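Local coordinates for beta-galactosidase (Bacillus circulans subsp. alkalophilus, PDB 3TTY), which hydrolyses beta-galactosides, releasing terminal galactose, as a glycoside hydrolase with galactose bound in the pocket of its TIM-barrel domain, at residues Ala40-Phe45 with Glu67-Glu72; Arg30-Ala35 with Ala360-Val365; Thr60-Ile65 with Gly130-Arg135. All blocks are in the same frame, centred on the assembly; numbering follows the deposited sequence.

Interaction 1. Residues Ala40-Phe45 with Glu67-Glu72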
loop_
_atom_site.group_PDB
_atom_site.type_symbol
_atom_site.label_atom_id
_atom_site.label_comp_id
_atom_site.label_asym_id
_atom_site.label_seq_id
_atom_site.Cartn_x
_atom_site.Cartn_y
_atom_site.Cartn_z
ATOM N N ALA A 40 -39.314 13.827 -7.172
ATOM C CA ALA A 40 -38.030 14.311 -7.642
ATOM C C ALA A 40 -37.283 14.935 -6.473
ATOM O O ALA A 40 -37.863 15.707 -5.698
ATOM C CB ALA A 40 -38.213 15.337 -8.783
ATOM N N THR A 41 -36.008 14.583 -6.339
ATOM C CA THR A 41 -35.132 15.163 -5.327
ATOM C C THR A 41 -34.246 16.164 -6.048
ATOM O O THR A 41 -33.324 15.787 -6.760
ATOM C CB THR A 41 -34.238 14.080 -4.671
ATOM O OG1 THR A 41 -35.056 13.102 -4.012
ATOM C CG2 THR A 41 -33.261 14.699 -3.667
ATOM N N VAL A 42 -34.529 17.447 -5.877
ATOM C CA VAL A 42 -33.885 18.465 -6.698
ATOM C C VAL A 42 -33.042 19.418 -5.868
ATOM O O VAL A 42 -33.154 19.454 -4.638
ATOM C CB VAL A 42 -34.926 19.275 -7.477
ATOM C CG1 VAL A 42 -35.841 18.332 -8.258
ATOM C CG2 VAL A 42 -35.733 20.128 -6.512
ATOM N N ASN A 43 -32.180 20.165 -6.550
ATOM C CA ASN A 43 -31.335 21.182 -5.920
ATOM C C ASN A 43 -30.313 20.653 -4.907
ATOM O O ASN A 43 -29.968 21.358 -3.947
ATOM C CB ASN A 43 -32.201 22.235 -5.237
ATOM C CG ASN A 43 -31.432 23.506 -4.919
ATOM O OD1 ASN A 43 -30.742 24.073 -5.784
ATOM N ND2 ASN A 43 -31.536 23.956 -3.669
ATOM N N VAL A 44 -29.833 19.424 -5.098
ATOM C CA VAL A 44 -28.855 18.865 -4.156
ATOM C C VAL A 44 -27.498 19.547 -4.310
ATOM O O VAL A 44 -26.786 19.759 -3.327
ATOM C CB VAL A 44 -28.673 17.349 -4.318
ATOM C CG1 VAL A 44 -27.684 16.815 -3.287
ATOM C CG2 VAL A 44 -29.994 16.632 -4.195
ATOM N N PHE A 45 -27.149 19.922 -5.537
ATOM C CA PHE A 45 -25.792 20.380 -5.812
ATOM C C PHE A 45 -25.735 21.652 -6.633
ATOM O O PHE A 45 -25.083 21.692 -7.678
ATOM C CB PHE A 45 -24.976 19.273 -6.495
ATOM C CG PHE A 45 -24.582 18.141 -5.565
ATOM C CD1 PHE A 45 -23.758 18.373 -4.472
ATOM C CD2 PHE A 45 -25.017 16.848 -5.796
ATOM C CE1 PHE A 45 -23.374 17.335 -3.620
ATOM C CE2 PHE A 45 -24.647 15.804 -4.945
ATOM C CZ PHE A 45 -23.822 16.051 -3.853
ATOM N N GLU A 67 -42.040 24.538 -10.817
ATOM C CA GLU A 67 -43.308 24.774 -11.490
ATOM C C GLU A 67 -43.567 23.681 -12.516
ATOM O O GLU A 67 -44.640 23.087 -12.538
ATOM C CB GLU A 67 -43.321 26.166 -12.133
ATOM C CG GLU A 67 -44.672 26.602 -12.688
ATOM C CD GLU A 67 -45.792 26.530 -11.658
ATOM O OE1 GLU A 67 -45.499 26.585 -10.436
ATOM O OE2 GLU A 67 -46.968 26.412 -12.075
ATOM N N ARG A 68 -42.571 23.391 -13.344
ATOM C CA ARG A 68 -42.734 22.384 -14.385
ATOM C C ARG A 68 -43.147 21.021 -13.838
ATOM O O ARG A 68 -44.038 20.368 -14.383
ATOM C CB ARG A 68 -41.467 22.237 -15.228
ATOM C CG ARG A 68 -41.657 21.253 -16.402
ATOM C CD ARG A 68 -42.742 21.771 -17.354
ATOM N NE ARG A 68 -43.109 20.822 -18.409
ATOM C CZ ARG A 68 -44.036 19.873 -18.284
ATOM N NH1 ARG A 68 -44.703 19.717 -17.142
ATOM N NH2 ARG A 68 -44.297 19.074 -19.308
ATOM N N LEU A 69 -42.477 20.593 -12.772
ATOM C CA LEU A 69 -42.791 19.337 -12.107
ATOM C C LEU A 69 -44.178 19.366 -11.467
ATOM O O LEU A 69 -44.914 18.375 -11.485
ATOM C CB LEU A 69 -41.744 19.042 -11.031
ATOM C CG LEU A 69 -40.342 18.670 -11.529
ATOM C CD1 LEU A 69 -39.329 18.875 -10.411
ATOM C CD2 LEU A 69 -40.318 17.235 -12.020
ATOM N N THR A 70 -44.521 20.502 -10.876
ATOM C CA THR A 70 -45.827 20.668 -10.261
ATOM C C THR A 70 -46.927 20.466 -11.310
ATOM O O THR A 70 -47.975 19.904 -11.015
ATOM C CB THR A 70 -45.946 22.051 -9.595
ATOM O OG1 THR A 70 -45.017 22.126 -8.511
ATOM C CG2 THR A 70 -47.354 22.270 -9.050
ATOM N N LYS A 71 -46.663 20.906 -12.539
ATOM C CA LYS A 71 -47.589 20.703 -13.648
ATOM C C LYS A 71 -47.885 19.216 -13.878
ATOM O O LYS A 71 -49.013 18.845 -14.206
ATOM C CB LYS A 71 -47.044 21.362 -14.915
ATOM C CG LYS A 71 -48.101 21.796 -15.905
ATOM C CD LYS A 71 -47.583 22.898 -16.837
ATOM C CE LYS A 71 -46.405 22.427 -17.699
ATOM N NZ LYS A 71 -45.805 23.528 -18.536
ATOM N N GLU A 72 -46.879 18.366 -13.685
ATOM C CA GLU A 72 -47.063 16.916 -13.790
ATOM C C GLU A 72 -47.514 16.306 -12.472
ATOM O O GLU A 72 -47.602 15.090 -12.354
ATOM C CB GLU A 72 -45.759 16.235 -14.209
ATOM C CG GLU A 72 -45.216 16.722 -15.519
ATOM C CD GLU A 72 -46.257 16.645 -16.599
ATOM O OE1 GLU A 72 -46.953 15.616 -16.672
ATOM O OE2 GLU A 72 -46.402 17.619 -17.355
#
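With CG of Leu69 anti to its own carbonyl carbon (chi1 -70°) and chi2 near 161°, the methyl CD1 is carried out from helix 60-71 toward strand 39-42, where Ala40 and Val42 meet it. Val42 answers in kind: its CG1 also stands anti to the carbonyl carbon (chi1 -53°), which makes this branch the one that touches the leucine. The two side chains reach toward each other tip to tip, Val42 CG1 lying 4.1 Å from Leu69 CD1. The same methyl takes a second neighbour, Ala40 CB, again 4.1 Å from Leu69 CD1. One leucine methyl is thus shared by two alternate residues of the strand, whose CB atoms both point at the helix, while Thr41 between them turns to the other side and packs on Asp14 and Cys77. This is the elementary contact of a TIM barrel, a strand of the closed parallel sheet packing against helix 60-71, which leads from it to the next strand, 75-79, in a beta-alpha-beta crossover; Leu69 also touches Leu76 there. Nothing but these methyl contacts joins the segments; there is no hydrogen bond between them. At the C-terminal end of strand 39-42 the chain runs on to Phe45, which touches the bound galactose and meets the ring of Trp187 of a neighbouring subunit. On the helix side, Arg68 NH1 makes a salt bridge to Glu72 OE2 at 2.7 Å; the oxygen lies in the guanidinium plane and accepts through its anti lone pair. Through NE, Arg68 has a second acid partner, Glu26 on helix 22-35.

Interaction 2. Residues Arg30-Ala35 with Ala360-Val365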
loop_
_atom_site.group_PDB
_atom_site.type_symbol
_atom_site.label_atom_id
_atom_site.label_comp_id
_atom_site.label_asym_id
_atom_site.label_seq_id
_atom_site.Cartn_x
_atom_site.Cartn_y
_atom_site.Cartn_z
ATOM N N ARG A 30 -42.138 13.466 -19.853
ATOM C CA ARG A 30 -42.803 12.452 -20.658
ATOM C C ARG A 30 -42.384 11.055 -20.192
ATOM O O ARG A 30 -43.230 10.199 -19.956
ATOM C CB ARG A 30 -42.523 12.645 -22.160
ATOM C CG ARG A 30 -43.212 11.608 -23.051
ATOM C CD ARG A 30 -42.845 11.735 -24.544
ATOM N NE ARG A 30 -41.460 11.334 -24.792
ATOM C CZ ARG A 30 -41.052 10.071 -24.878
ATOM N NH1 ARG A 30 -41.920 9.075 -24.739
ATOM N NH2 ARG A 30 -39.774 9.803 -25.094
ATOM N N MET A 31 -41.080 10.840 -20.053
ATOM C CA MET A 31 -40.571 9.538 -19.610
ATOM C C MET A 31 -40.886 9.221 -18.135
ATOM O O MET A 31 -41.152 8.066 -17.793
ATOM C CB MET A 31 -39.076 9.382 -19.940
ATOM C CG MET A 31 -38.821 9.112 -21.442
ATOM S SD MET A 31 -37.111 8.963 -22.030
ATOM C CE MET A 31 -36.702 10.671 -22.347
ATOM N N PHE A 32 -40.882 10.241 -17.274
ATOM C CA PHE A 32 -41.234 10.042 -15.862
ATOM C C PHE A 32 -42.674 9.526 -15.758
ATOM O O PHE A 32 -42.973 8.656 -14.946
ATOM C CB PHE A 32 -41.048 11.322 -15.020
ATOM C CG PHE A 32 -39.597 11.775 -14.881
ATOM C CD1 PHE A 32 -38.553 10.964 -15.299
ATOM C CD2 PHE A 32 -39.292 13.017 -14.334
ATOM C CE1 PHE A 32 -37.228 11.383 -15.180
ATOM C CE2 PHE A 32 -37.972 13.442 -14.209
ATOM C CZ PHE A 32 -36.938 12.623 -14.629
ATOM N N ASN A 33 -43.566 10.059 -16.588
ATOM C CA ASN A 33 -44.943 9.581 -16.590
ATOM C C ASN A 33 -45.054 8.140 -17.088
ATOM O O ASN A 33 -45.775 7.340 -16.508
ATOM C CB ASN A 33 -45.855 10.529 -17.381
ATOM C CG ASN A 33 -46.075 11.861 -16.659
ATOM O OD1 ASN A 33 -46.347 11.894 -15.451
ATOM N ND2 ASN A 33 -45.940 12.966 -17.395
ATOM N N LEU A 34 -44.321 7.811 -18.150
ATOM C CA LEU A 34 -44.245 6.435 -18.627
ATOM C C LEU A 34 -43.788 5.474 -17.537
ATOM O O LEU A 34 -44.271 4.346 -17.455
ATOM C CB LEU A 34 -43.292 6.322 -19.811
ATOM C CG LEU A 34 -43.746 6.987 -21.108
ATOM C CD1 LEU A 34 -42.755 6.686 -22.229
ATOM C CD2 LEU A 34 -45.144 6.509 -21.478
ATOM N N ALA A 35 -42.843 5.915 -16.709
ATOM C CA ALA A 35 -42.242 5.034 -15.706
ATOM C C ALA A 35 -42.950 5.071 -14.347
ATOM O O ALA A 35 -42.581 4.328 -13.437
ATOM C CB ALA A 35 -40.752 5.332 -15.546
ATOM N N ALA A 360 -28.779 5.487 -14.533
ATOM C CA ALA A 360 -29.927 6.362 -14.324
ATOM C C ALA A 360 -31.138 5.756 -15.017
ATOM O O ALA A 360 -31.007 4.834 -15.818
ATOM C CB ALA A 360 -29.649 7.754 -14.861
ATOM N N VAL A 361 -32.322 6.266 -14.701
ATOM C CA VAL A 361 -33.532 5.807 -15.369
ATOM C C VAL A 361 -33.486 6.155 -16.859
ATOM O O VAL A 361 -33.741 5.306 -17.708
ATOM C CB VAL A 361 -34.769 6.400 -14.719
ATOM C CG1 VAL A 361 -36.010 6.061 -15.534
ATOM C CG2 VAL A 361 -34.880 5.880 -13.280
ATOM N N ILE A 362 -33.136 7.402 -17.167
ATOM C CA ILE A 362 -32.896 7.828 -18.542
ATOM C C ILE A 362 -31.389 7.984 -18.781
ATOM O O ILE A 362 -30.700 8.716 -18.054
ATOM C CB ILE A 362 -33.565 9.173 -18.834
ATOM C CG1 ILE A 362 -35.066 9.096 -18.546
ATOM C CG2 ILE A 362 -33.283 9.606 -20.273
ATOM C CD1 ILE A 362 -35.726 10.460 -18.515
ATOM N N GLU A 363 -30.875 7.313 -19.805
ATOM C CA GLU A 363 -29.429 7.217 -19.950
ATOM C C GLU A 363 -28.911 7.925 -21.200
ATOM O O GLU A 363 -29.607 8.789 -21.735
ATOM C CB GLU A 363 -28.970 5.768 -19.753
ATOM C CG GLU A 363 -29.319 5.327 -18.317
ATOM C CD GLU A 363 -28.867 3.924 -17.936
ATOM O OE1 GLU A 363 -27.974 3.800 -17.067
ATOM O OE2 GLU A 363 -29.442 2.940 -18.458
ATOM N N HIS A 364 -27.682 7.640 -21.620
ATOM C CA HIS A 364 -27.060 8.470 -22.652
ATOM C C HIS A 364 -27.764 8.378 -24.007
ATOM O O HIS A 364 -27.732 9.330 -24.777
ATOM C CB HIS A 364 -25.550 8.199 -22.774
ATOM C CG HIS A 364 -24.768 8.608 -21.560
ATOM N ND1 HIS A 364 -23.703 7.878 -21.077
ATOM C CD2 HIS A 364 -24.912 9.661 -20.720
ATOM C CE1 HIS A 364 -23.221 8.465 -19.996
ATOM N NE2 HIS A 364 -23.936 9.552 -19.760
ATOM N N VAL A 365 -28.400 7.241 -24.286
ATOM C CA VAL A 365 -29.212 7.098 -25.496
ATOM C C VAL A 365 -30.359 8.096 -25.516
ATOM O O VAL A 365 -30.831 8.469 -26.578
ATOM C CB VAL A 365 -29.886 5.722 -25.597
ATOM C CG1 VAL A 365 -30.063 5.363 -27.082
ATOM C CG2 VAL A 365 -29.101 4.684 -24.852
#
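Ile362 reaches toward helix 22-35, where Met31 and Phe32 meet it. The phenylalanine side chain crosses that of Ile362 at about a right angle, whereas Met31 crosses it obliquely. The end methyl serves both partners: Ile362 CD1 stands 3.8 Å from Met31 CB and equally 3.8 Å from Phe32 CE1. It meets the ring obliquely, so the contact is one of methyl against a ring carbon and not a stack. Met31 follows the isoleucine over a longer path. Its chain is straight through chi2 and then bends at chi3 (-87°), which brings SD and CE against the isoleucine. Met31 SD lies 4.0 Å from Ile362 CG1, and beyond the sulfur Met31 CE approaches Ile362 CG2 at 4.1 Å. Both branches of the isoleucine are therefore engaged: CG1 and CD1 by Met31 SD, and CD1 and CG2 by Met31 CE. No hydrogen bond joins the two segments, yet the irregular segment 360-365 is fixed by polar means of its own. Ala360 N donates to Glu363 OE1 over 3.1 Å, from a position well above the carboxylate plane, and Arg349 forms a salt bridge with that same oxygen. Phe32 is held in addition by an edge-to-face contact with Tyr15, and Phe373 of helix 371-386 packs on Met31, Ala35 and Val361. Farther along, His364 ND1 bonds to Tyr502 OH of a neighbouring subunit. The contact lies at the seam of the TIM barrel, where the helix after the first strand, 10-14, packs on the loop after the eighth, 339-344, so that parts from the beginning and the end of the barrel lie side by side.

Interaction 3. Residues Thr60-Ile65 with Gly130-Arg135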
loop_
_atom_site.group_PDB
_atom_site.type_symbol
_atom_site.label_atom_id
_atom_site.label_comp_id
_atom_site.label_asym_id
_atom_site.label_seq_id
_atom_site.Cartn_x
_atom_site.Cartn_y
_atom_site.Cartn_z
ATOM N N THR A 60 -34.621 31.998 -9.646
ATOM C CA THR A 60 -35.546 31.974 -10.784
ATOM C C THR A 60 -35.472 30.663 -11.566
ATOM O O THR A 60 -36.500 30.137 -11.986
ATOM C CB THR A 60 -35.373 33.198 -11.717
ATOM O OG1 THR A 60 -34.084 33.159 -12.346
ATOM C CG2 THR A 60 -35.521 34.491 -10.918
ATOM N N TRP A 61 -34.264 30.126 -11.721
ATOM C CA TRP A 61 -34.052 28.864 -12.427
ATOM C C TRP A 61 -34.778 27.739 -11.698
ATOM O O TRP A 61 -35.393 26.861 -12.311
ATOM C CB TRP A 61 -32.547 28.537 -12.515
ATOM C CG TRP A 61 -31.932 28.251 -11.170
ATOM C CD1 TRP A 61 -31.483 29.165 -10.265
ATOM C CD2 TRP A 61 -31.744 26.964 -10.566
ATOM N NE1 TRP A 61 -31.020 28.529 -9.137
ATOM C CE2 TRP A 61 -31.171 27.177 -9.296
ATOM C CE3 TRP A 61 -32.003 25.652 -10.979
ATOM C CZ2 TRP A 61 -30.842 26.127 -8.437
ATOM C CZ3 TRP A 61 -31.672 24.610 -10.125
ATOM C CH2 TRP A 61 -31.102 24.854 -8.869
ATOM N N LEU A 62 -34.698 27.773 -10.378
ATOM C CA LEU A 62 -35.304 26.742 -9.547
ATOM C C LEU A 62 -36.835 26.865 -9.521
ATOM O O LEU A 62 -37.537 25.857 -9.548
ATOM C CB LEU A 62 -34.736 26.818 -8.128
ATOM C CG LEU A 62 -35.275 25.791 -7.147
ATOM C CD1 LEU A 62 -34.986 24.417 -7.684
ATOM C CD2 LEU A 62 -34.656 26.007 -5.775
ATOM N N ASP A 63 -37.344 28.095 -9.466
ATOM C CA ASP A 63 -38.789 28.326 -9.608
ATOM C C ASP A 63 -39.344 27.543 -10.799
ATOM O O ASP A 63 -40.364 26.876 -10.691
ATOM C CB ASP A 63 -39.105 29.814 -9.824
ATOM C CG ASP A 63 -38.820 30.666 -8.607
ATOM O OD1 ASP A 63 -38.484 30.117 -7.542
ATOM O OD2 ASP A 63 -38.938 31.903 -8.724
ATOM N N ASP A 64 -38.659 27.641 -11.935
ATOM C CA ASP A 64 -39.129 27.031 -13.171
ATOM C C ASP A 64 -39.138 25.525 -13.113
ATOM O O ASP A 64 -40.085 24.882 -13.579
ATOM C CB ASP A 64 -38.282 27.477 -14.347
ATOM C CG ASP A 64 -38.833 28.709 -15.005
ATOM O OD1 ASP A 64 -39.550 29.484 -14.317
ATOM O OD2 ASP A 64 -38.562 28.890 -16.212
ATOM N N ILE A 65 -38.074 24.963 -12.550
ATOM C CA ILE A 65 -37.998 23.530 -12.366
ATOM C C ILE A 65 -39.154 23.031 -11.501
ATOM O O ILE A 65 -39.815 22.049 -11.836
ATOM C CB ILE A 65 -36.648 23.138 -11.760
ATOM C CG1 ILE A 65 -35.576 23.226 -12.843
ATOM C CG2 ILE A 65 -36.710 21.738 -11.174
ATOM C CD1 ILE A 65 -34.184 23.440 -12.288
ATOM N N GLY A 130 -32.563 28.886 4.993
ATOM C CA GLY A 130 -33.589 29.840 5.364
ATOM C C GLY A 130 -34.308 30.438 4.169
ATOM O O GLY A 130 -35.528 30.437 4.113
ATOM N N LYS A 131 -33.548 30.958 3.213
ATOM C CA LYS A 131 -34.135 31.598 2.042
ATOM C C LYS A 131 -34.948 30.632 1.201
ATOM O O LYS A 131 -35.971 31.011 0.645
ATOM C CB LYS A 131 -33.058 32.260 1.180
ATOM C CG LYS A 131 -32.483 33.555 1.770
ATOM C CD LYS A 131 -31.394 34.131 0.876
ATOM C CE LYS A 131 -30.966 35.518 1.342
ATOM N NZ LYS A 131 -32.094 36.489 1.289
ATOM N N LEU A 132 -34.494 29.391 1.086
ATOM C CA LEU A 132 -35.249 28.393 0.332
ATOM C C LEU A 132 -36.603 28.121 0.992
ATOM O O LEU A 132 -37.633 28.065 0.316
ATOM C CB LEU A 132 -34.462 27.083 0.197
ATOM C CG LEU A 132 -33.277 27.051 -0.771
ATOM C CD1 LEU A 132 -32.341 25.910 -0.432
ATOM C CD2 LEU A 132 -33.739 26.959 -2.228
ATOM N N ALA A 133 -36.601 27.928 2.308
ATOM C CA ALA A 133 -37.836 27.582 3.000
ATOM C C ALA A 133 -38.782 28.772 2.978
ATOM O O ALA A 133 -39.986 28.616 2.777
ATOM C CB ALA A 133 -37.563 27.118 4.442
ATOM N N GLU A 134 -38.237 29.965 3.159
ATOM C CA GLU A 134 -39.050 31.165 3.076
ATOM C C GLU A 134 -39.675 31.308 1.687
ATOM O O GLU A 134 -40.877 31.558 1.556
ATOM C CB GLU A 134 -38.227 32.404 3.425
ATOM C CG GLU A 134 -38.924 33.730 3.090
ATOM C CD GLU A 134 -38.067 34.947 3.428
ATOM O OE1 GLU A 134 -38.586 35.867 4.098
ATOM O OE2 GLU A 134 -36.878 34.985 3.022
ATOM N N ARG A 135 -38.864 31.153 0.649
ATOM C CA ARG A 135 -39.362 31.355 -0.711
ATOM C C ARG A 135 -40.464 30.356 -1.056
ATOM O O ARG A 135 -41.435 30.703 -1.728
ATOM C CB ARG A 135 -38.236 31.261 -1.742
ATOM C CG ARG A 135 -38.665 31.618 -3.161
ATOM C CD ARG A 135 -37.493 31.557 -4.122
ATOM N NE ARG A 135 -37.820 32.087 -5.442
ATOM C CZ ARG A 135 -37.698 33.367 -5.771
ATOM N NH1 ARG A 135 -37.272 34.243 -4.872
ATOM N NH2 ARG A 135 -38.003 33.776 -6.994
#
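Two helical segments, 60-65 and 130-135, face each other at a distance that side chains must bridge: their closest CA atoms, those of Asp63 and Arg135, are 9.4 Å apart. Both belong to the outer helices of the TIM barrel, helix 60-71 and helix 119-135, which follow the second and third strands of the barrel sheet and so lie next to each other around it. Toward the inside, Leu62 and Leu132 cross at about a right angle and touch through their CD2 methyls, Leu62 CD2 to Leu132 CD2 being 3.8 Å. Toward the surface the link is ionic. Arg135 has CG anti to the backbone N (chi1 -173°) and stays extended as far as NE, so its long arm spans the gap and presents the guanidinium side-on to Asp63. Both bonds use syn lone pairs: Arg135 NE donates to Asp63 OD1 over 3.0 Å, and the shorter bond, from Arg135 NH2 to Asp63 OD2, measures 2.7 Å and is almost straight at 175°. Tyr136 OH is also hydrogen-bonded to Asp63 OD1. An alanine here is likely to leave the Arg135 guanidinium without its charge mate and free to turn, and Tyr136 without this bond. Carboxylate and guanidinium lie nearly coplanar, 13° apart, which lets two nitrogens grip two oxygens at once.

In the fold
All three contacts tie together pieces of the same TIM barrel, but at different depths. Interactions 1 and 2 are buried and apolar across their segments, the first joining strand to helix, the second helix to loop; interaction 3 is only partly buried and adds a salt bridge at its outer edge to a leucine pair. Helix 60-71 serves both interactions 1 and 3, whose centres are about 11 Å apart, and Asn43 packs against Trp61 and Leu132 where they meet. Interactions 1 and 2 touch through a probable hydrogen bond from Asn33 ND2 to Glu72 OE1, 2.9 Å long, whereas interactions 2 and 3 do not touch.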